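Local coordinates for protein triphenylmethane reductase (Citrobacter sp., PDB 2JL1) that probably uses NADPH to reduce triphenylmethane dyes to their colourless leuco forms, a reaction of interest for bioremediation, at residues L142-A154 with T275-M287. Sequence-based numbering, arbitrary orientation.
With NAP (NADP nicotinamide-adenine-dinucleotide phosphate), chain B.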
# COMPACT_ATOMS: atom_id res chain seq x y z
N LEU A 142 -11.55 -10.66 12.31
CA LEU A 142 -12.98 -10.58 12.04
C LEU A 142 -13.75 -10.42 13.36
O LEU A 142 -13.32 -10.95 14.38
CB LEU A 142 -13.45 -11.83 11.32
CG LEU A 142 -12.77 -12.14 9.97
CD1 LEU A 142 -13.26 -13.54 9.50
CD2 LEU A 142 -13.12 -11.03 8.94
N TYR A 143 -14.87 -9.68 13.33
CA TYR A 143 -15.72 -9.49 14.51
C TYR A 143 -16.55 -10.73 14.82
O TYR A 143 -17.25 -11.23 13.97
CB TYR A 143 -16.67 -8.31 14.33
CG TYR A 143 -16.02 -6.97 14.02
CD1 TYR A 143 -14.81 -6.62 14.60
CD2 TYR A 143 -16.65 -6.04 13.19
CE1 TYR A 143 -14.19 -5.37 14.32
CE2 TYR A 143 -16.06 -4.80 12.91
CZ TYR A 143 -14.84 -4.48 13.49
OH TYR A 143 -14.26 -3.27 13.25
N THR A 144 -16.46 -11.21 16.07
CA THR A 144 -17.35 -12.28 16.53
C THR A 144 -18.82 -11.86 16.33
O THR A 144 -19.67 -12.68 16.01
CB THR A 144 -17.09 -12.57 18.00
OG1 THR A 144 -15.72 -12.93 18.16
CG2 THR A 144 -17.99 -13.71 18.54
N ASP A 145 -19.07 -10.55 16.48
CA ASP A 145 -20.43 -9.96 16.35
C ASP A 145 -21.04 -10.18 14.98
O ASP A 145 -22.25 -10.16 14.85
CB ASP A 145 -20.43 -8.42 16.62
CG ASP A 145 -19.50 -8.00 17.74
OD1 ASP A 145 -18.29 -8.30 17.67
OD2 ASP A 145 -19.96 -7.32 18.69
N PHE A 146 -20.19 -10.39 13.96
CA PHE A 146 -20.67 -10.66 12.61
C PHE A 146 -21.43 -11.98 12.60
O PHE A 146 -22.46 -12.09 11.96
CB PHE A 146 -19.51 -10.69 11.59
CG PHE A 146 -19.96 -10.89 10.16
CD1 PHE A 146 -20.58 -9.85 9.46
CD2 PHE A 146 -19.79 -12.12 9.53
CE1 PHE A 146 -21.01 -10.02 8.15
CE2 PHE A 146 -20.24 -12.31 8.21
CZ PHE A 146 -20.84 -11.25 7.53
N PHE A 147 -20.95 -12.95 13.39
CA PHE A 147 -21.50 -14.30 13.43
C PHE A 147 -22.46 -14.55 14.62
O PHE A 147 -23.36 -15.39 14.56
CB PHE A 147 -20.33 -15.30 13.51
CG PHE A 147 -19.25 -15.07 12.49
CD1 PHE A 147 -19.46 -15.39 11.16
CD2 PHE A 147 -18.04 -14.48 12.85
CE1 PHE A 147 -18.45 -15.19 10.19
CE2 PHE A 147 -17.03 -14.27 11.90
CZ PHE A 147 -17.25 -14.60 10.57
N VAL A 148 -22.26 -13.80 15.69
CA VAL A 148 -22.97 -14.05 16.93
C VAL A 148 -23.67 -12.76 17.34
O VAL A 148 -23.06 -11.84 17.86
CB VAL A 148 -22.02 -14.52 18.05
CG1 VAL A 148 -22.79 -14.81 19.34
CG2 VAL A 148 -21.23 -15.78 17.61
N ASN A 149 -24.97 -12.72 17.07
CA ASN A 149 -25.77 -11.51 17.26
C ASN A 149 -27.20 -11.97 17.41
O ASN A 149 -27.45 -13.19 17.41
CB ASN A 149 -25.60 -10.54 16.06
CG ASN A 149 -25.80 -11.23 14.71
OD1 ASN A 149 -26.87 -11.79 14.43
ND2 ASN A 149 -24.77 -11.20 13.88
N GLU A 150 -28.13 -11.02 17.54
CA GLU A 150 -29.56 -11.31 17.79
C GLU A 150 -30.17 -12.17 16.69
O GLU A 150 -31.15 -12.88 16.91
CB GLU A 150 -30.35 -10.01 17.97
CG GLU A 150 -30.38 -9.11 16.71
CD GLU A 150 -30.96 -7.72 16.95
OE1 GLU A 150 -31.76 -7.56 17.91
OE2 GLU A 150 -30.63 -6.78 16.17
N GLY A 151 -29.59 -12.08 15.49
CA GLY A 151 -29.94 -12.89 14.34
C GLY A 151 -29.88 -14.39 14.55
O GLY A 151 -30.53 -15.15 13.82
N LEU A 152 -29.10 -14.84 15.54
CA LEU A 152 -29.04 -16.26 15.92
C LEU A 152 -30.39 -16.81 16.39
O LEU A 152 -30.59 -18.02 16.37
CB LEU A 152 -27.97 -16.53 16.99
CG LEU A 152 -26.50 -16.58 16.51
CD1 LEU A 152 -25.67 -17.11 17.62
CD2 LEU A 152 -26.33 -17.49 15.27
N ARG A 153 -31.31 -15.94 16.79
CA ARG A 153 -32.70 -16.34 17.12
C ARG A 153 -33.34 -17.08 15.97
O ARG A 153 -34.11 -18.01 16.19
CB ARG A 153 -33.55 -15.12 17.49
CG ARG A 153 -33.22 -14.56 18.85
CD ARG A 153 -33.84 -13.19 19.08
NE ARG A 153 -33.81 -12.84 20.50
CZ ARG A 153 -32.88 -12.08 21.09
NH1 ARG A 153 -31.87 -11.54 20.40
NH2 ARG A 153 -32.98 -11.85 22.39
N ALA A 154 -33.01 -16.66 14.75
CA ALA A 154 -33.47 -17.34 13.55
C ALA A 154 -32.98 -18.79 13.54
O ALA A 154 -33.70 -19.69 13.10
CB ALA A 154 -32.98 -16.60 12.30
N THR A 275 -13.26 -12.74 26.41
CA THR A 275 -14.64 -13.11 26.69
C THR A 275 -14.92 -14.44 26.03
O THR A 275 -14.76 -14.57 24.82
CB THR A 275 -15.58 -12.05 26.13
OG1 THR A 275 -15.22 -10.78 26.71
CG2 THR A 275 -17.04 -12.36 26.44
N PRO A 276 -15.36 -15.44 26.81
CA PRO A 276 -15.72 -16.74 26.28
C PRO A 276 -16.84 -16.60 25.24
O PRO A 276 -17.76 -15.80 25.42
CB PRO A 276 -16.26 -17.47 27.51
CG PRO A 276 -15.60 -16.81 28.66
CD PRO A 276 -15.55 -15.37 28.28
N LEU A 277 -16.78 -17.41 24.20
CA LEU A 277 -17.82 -17.40 23.15
C LEU A 277 -19.22 -17.57 23.74
O LEU A 277 -20.17 -16.90 23.31
CB LEU A 277 -17.53 -18.49 22.12
CG LEU A 277 -18.38 -18.55 20.85
CD1 LEU A 277 -18.25 -17.25 19.99
CD2 LEU A 277 -17.91 -19.77 20.06
N LYS A 278 -19.34 -18.45 24.73
CA LYS A 278 -20.65 -18.71 25.36
C LYS A 278 -21.27 -17.45 25.98
O LYS A 278 -22.48 -17.24 25.88
CB LYS A 278 -20.57 -19.83 26.41
CG LYS A 278 -21.96 -20.33 26.81
CD LYS A 278 -21.96 -21.35 27.95
CE LYS A 278 -21.26 -22.63 27.56
NZ LYS A 278 -21.90 -23.32 26.40
N GLU A 279 -20.44 -16.62 26.61
CA GLU A 279 -20.89 -15.32 27.17
C GLU A 279 -21.38 -14.37 26.09
O GLU A 279 -22.36 -13.65 26.27
CB GLU A 279 -19.77 -14.67 28.02
CG GLU A 279 -20.08 -13.26 28.58
CD GLU A 279 -21.27 -13.18 29.57
OE1 GLU A 279 -21.89 -14.22 29.94
OE2 GLU A 279 -21.58 -12.03 30.00
N THR A 280 -20.71 -14.38 24.94
CA THR A 280 -21.14 -13.56 23.81
C THR A 280 -22.46 -14.08 23.25
O THR A 280 -23.33 -13.29 22.90
CB THR A 280 -20.01 -13.46 22.72
OG1 THR A 280 -18.82 -12.94 23.34
CG2 THR A 280 -20.42 -12.54 21.59
N VAL A 281 -22.61 -15.40 23.17
CA VAL A 281 -23.88 -15.99 22.71
C VAL A 281 -25.02 -15.59 23.67
O VAL A 281 -26.11 -15.18 23.23
CB VAL A 281 -23.80 -17.54 22.52
CG1 VAL A 281 -25.18 -18.15 22.28
CG2 VAL A 281 -22.85 -17.90 21.35
N LYS A 282 -24.77 -15.67 24.98
CA LYS A 282 -25.79 -15.31 25.96
C LYS A 282 -26.22 -13.86 25.80
O LYS A 282 -27.42 -13.58 25.83
CB LYS A 282 -25.34 -15.57 27.39
CG LYS A 282 -25.26 -17.02 27.76
CD LYS A 282 -25.03 -17.12 29.26
CE LYS A 282 -24.39 -18.43 29.66
NZ LYS A 282 -24.34 -18.52 31.16
N GLN A 283 -25.25 -12.96 25.66
CA GLN A 283 -25.52 -11.53 25.47
C GLN A 283 -26.33 -11.29 24.20
O GLN A 283 -27.31 -10.54 24.22
CB GLN A 283 -24.21 -10.73 25.40
CG GLN A 283 -23.50 -10.55 26.73
CD GLN A 283 -22.06 -10.10 26.58
OE1 GLN A 283 -21.60 -9.79 25.47
NE2 GLN A 283 -21.32 -10.08 27.68
N ALA A 284 -25.92 -11.92 23.10
CA ALA A 284 -26.58 -11.75 21.80
C ALA A 284 -28.06 -12.09 21.86
O ALA A 284 -28.89 -11.45 21.21
CB ALA A 284 -25.89 -12.59 20.74
N LEU A 285 -28.38 -13.13 22.63
CA LEU A 285 -29.74 -13.62 22.77
C LEU A 285 -30.45 -13.09 24.00
O LEU A 285 -31.63 -13.37 24.19
CB LEU A 285 -29.73 -15.13 22.87
CG LEU A 285 -29.22 -15.98 21.72
CD1 LEU A 285 -29.31 -17.40 22.21
CD2 LEU A 285 -30.03 -15.75 20.45
N LYS A 286 -29.73 -12.34 24.84
CA LYS A 286 -30.12 -12.06 26.23
C LYS A 286 -30.70 -13.30 26.95
O LYS A 286 -31.83 -13.28 27.46
CB LYS A 286 -31.00 -10.80 26.35
CG LYS A 286 -32.04 -10.61 25.25
CD LYS A 286 -32.45 -9.15 25.08
CE LYS A 286 -31.39 -8.33 24.34
NZ LYS A 286 -31.77 -6.90 24.25
N MET A 287 -29.91 -14.38 26.96
CA MET A 287 -30.28 -15.65 27.58
C MET A 287 -29.23 -16.06 28.61
O MET A 287 -28.98 -17.25 28.80
CB MET A 287 -30.43 -16.75 26.52
CG MET A 287 -31.86 -17.18 26.22
SD MET A 287 -32.02 -18.12 24.68
CE MET A 287 -33.70 -18.75 24.79
PA NAP B . -19.44 0.73 11.03
O1A NAP B . -20.10 0.34 9.75
O2A NAP B . -20.31 0.71 12.22
O5B NAP B . -18.75 2.17 10.91
C5B NAP B . -18.09 2.64 9.76
C4B NAP B . -17.78 4.09 10.07
O4B NAP B . -17.11 4.71 8.98
C3B NAP B . -19.09 4.84 10.30
O3B NAP B . -18.98 5.63 11.46
C2B NAP B . -19.22 5.74 9.10
O2B NAP B . -19.77 6.97 9.45
C1B NAP B . -17.77 5.94 8.73
N9A NAP B . -17.68 6.42 7.34
C8A NAP B . -18.23 5.86 6.22
N7A NAP B . -17.89 6.64 5.16
C5A NAP B . -17.16 7.69 5.61
C6A NAP B . -16.58 8.78 4.96
N6A NAP B . -16.69 8.94 3.65
N1A NAP B . -15.87 9.69 5.71
C2A NAP B . -15.76 9.54 7.07
N3A NAP B . -16.33 8.46 7.71
C4A NAP B . -17.02 7.56 6.98
O3 NAP B . -18.18 -0.27 11.23
PN NAP B . -17.60 -0.97 12.56
O1N NAP B . -17.46 0.09 13.57
O2N NAP B . -18.41 -2.19 12.86
O5D NAP B . -16.08 -1.38 12.08
C5D NAP B . -15.12 -0.37 11.82
C4D NAP B . -14.30 -0.60 10.54
O4D NAP B . -13.72 -1.89 10.59
C3D NAP B . -15.14 -0.56 9.27
O3D NAP B . -15.22 0.70 8.65
C2D NAP B . -14.49 -1.58 8.35
O2D NAP B . -13.48 -1.06 7.52
C1D NAP B . -13.83 -2.53 9.32
N1N NAP B . -14.62 -3.77 9.36
C2N NAP B . -14.05 -4.84 9.98
C3N NAP B . -14.70 -6.04 10.01
C7N NAP B . -14.09 -7.21 10.65
O7N NAP B . -14.90 -8.38 10.76
N7N NAP B . -12.81 -7.10 11.05
C4N NAP B . -16.02 -6.14 9.50
C5N NAP B . -16.62 -5.03 8.97
C6N NAP B . -15.88 -3.84 8.85
P2B NAP B . -21.35 7.27 9.31
O1X NAP B . -21.97 7.05 10.67
O2X NAP B . -22.02 6.36 8.29
O3X NAP B . -21.43 8.72 8.87
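Val148 pushes its side chain into the flank of the C-terminal helix 277-285, and the tight part of the contact is built around it. With CG1 anti to the backbone N (chi1 -179°), that methyl lies 3.7 Å from CG2 of Val281, the two side chains crossing at about a right angle, and also touches CG2 of Thr280 and CB of Ala284. The other branch, CG2, faces CD1 of Leu277. One turn back, the CG2 methyl of Thr144 packs 3.8 Å from Leu277 CD1, while its hydroxyl is hydrogen-bonded to Ser172 OG. Small size at Ala284 lets the backbones come close: its CB sits 3.6 Å from Asn149 C. Asn149 points its CB away from the helix, and its ND2 gives a nearly straight bond (169°) to Asp145 O.

Toward the C-terminal end of the helix the contact opens to solvent at Glu150 and Lys286, although Leu285 stays buried. Arg153 runs past Leu285 in the opposite direction, its CG 3.8 Å from Leu285 CD2, and its extended chain carries the guanidinium to the helix end. There NH1 makes a weak hydrogen bond to Ala284 O (3.1 Å, 128°), and CG of Lys286, in the Schellman turn, meets the guanidinium at its edge.

Segment 142-154 also leads back to the cofactor. Tyr143, just after strand 135-140 of the Rossmann-type sheet, lays its ring face over the nicotinamide carboxamide and bonds NAP O7N through its backbone N (2.9 Å). Helix 277-285 lies between segment 142-154 and helix 206-217, which receives Leu277, Val281 and Leu285, whereas helix 242-256 packs against Phe146 and Phe147 of the 144-147 turn.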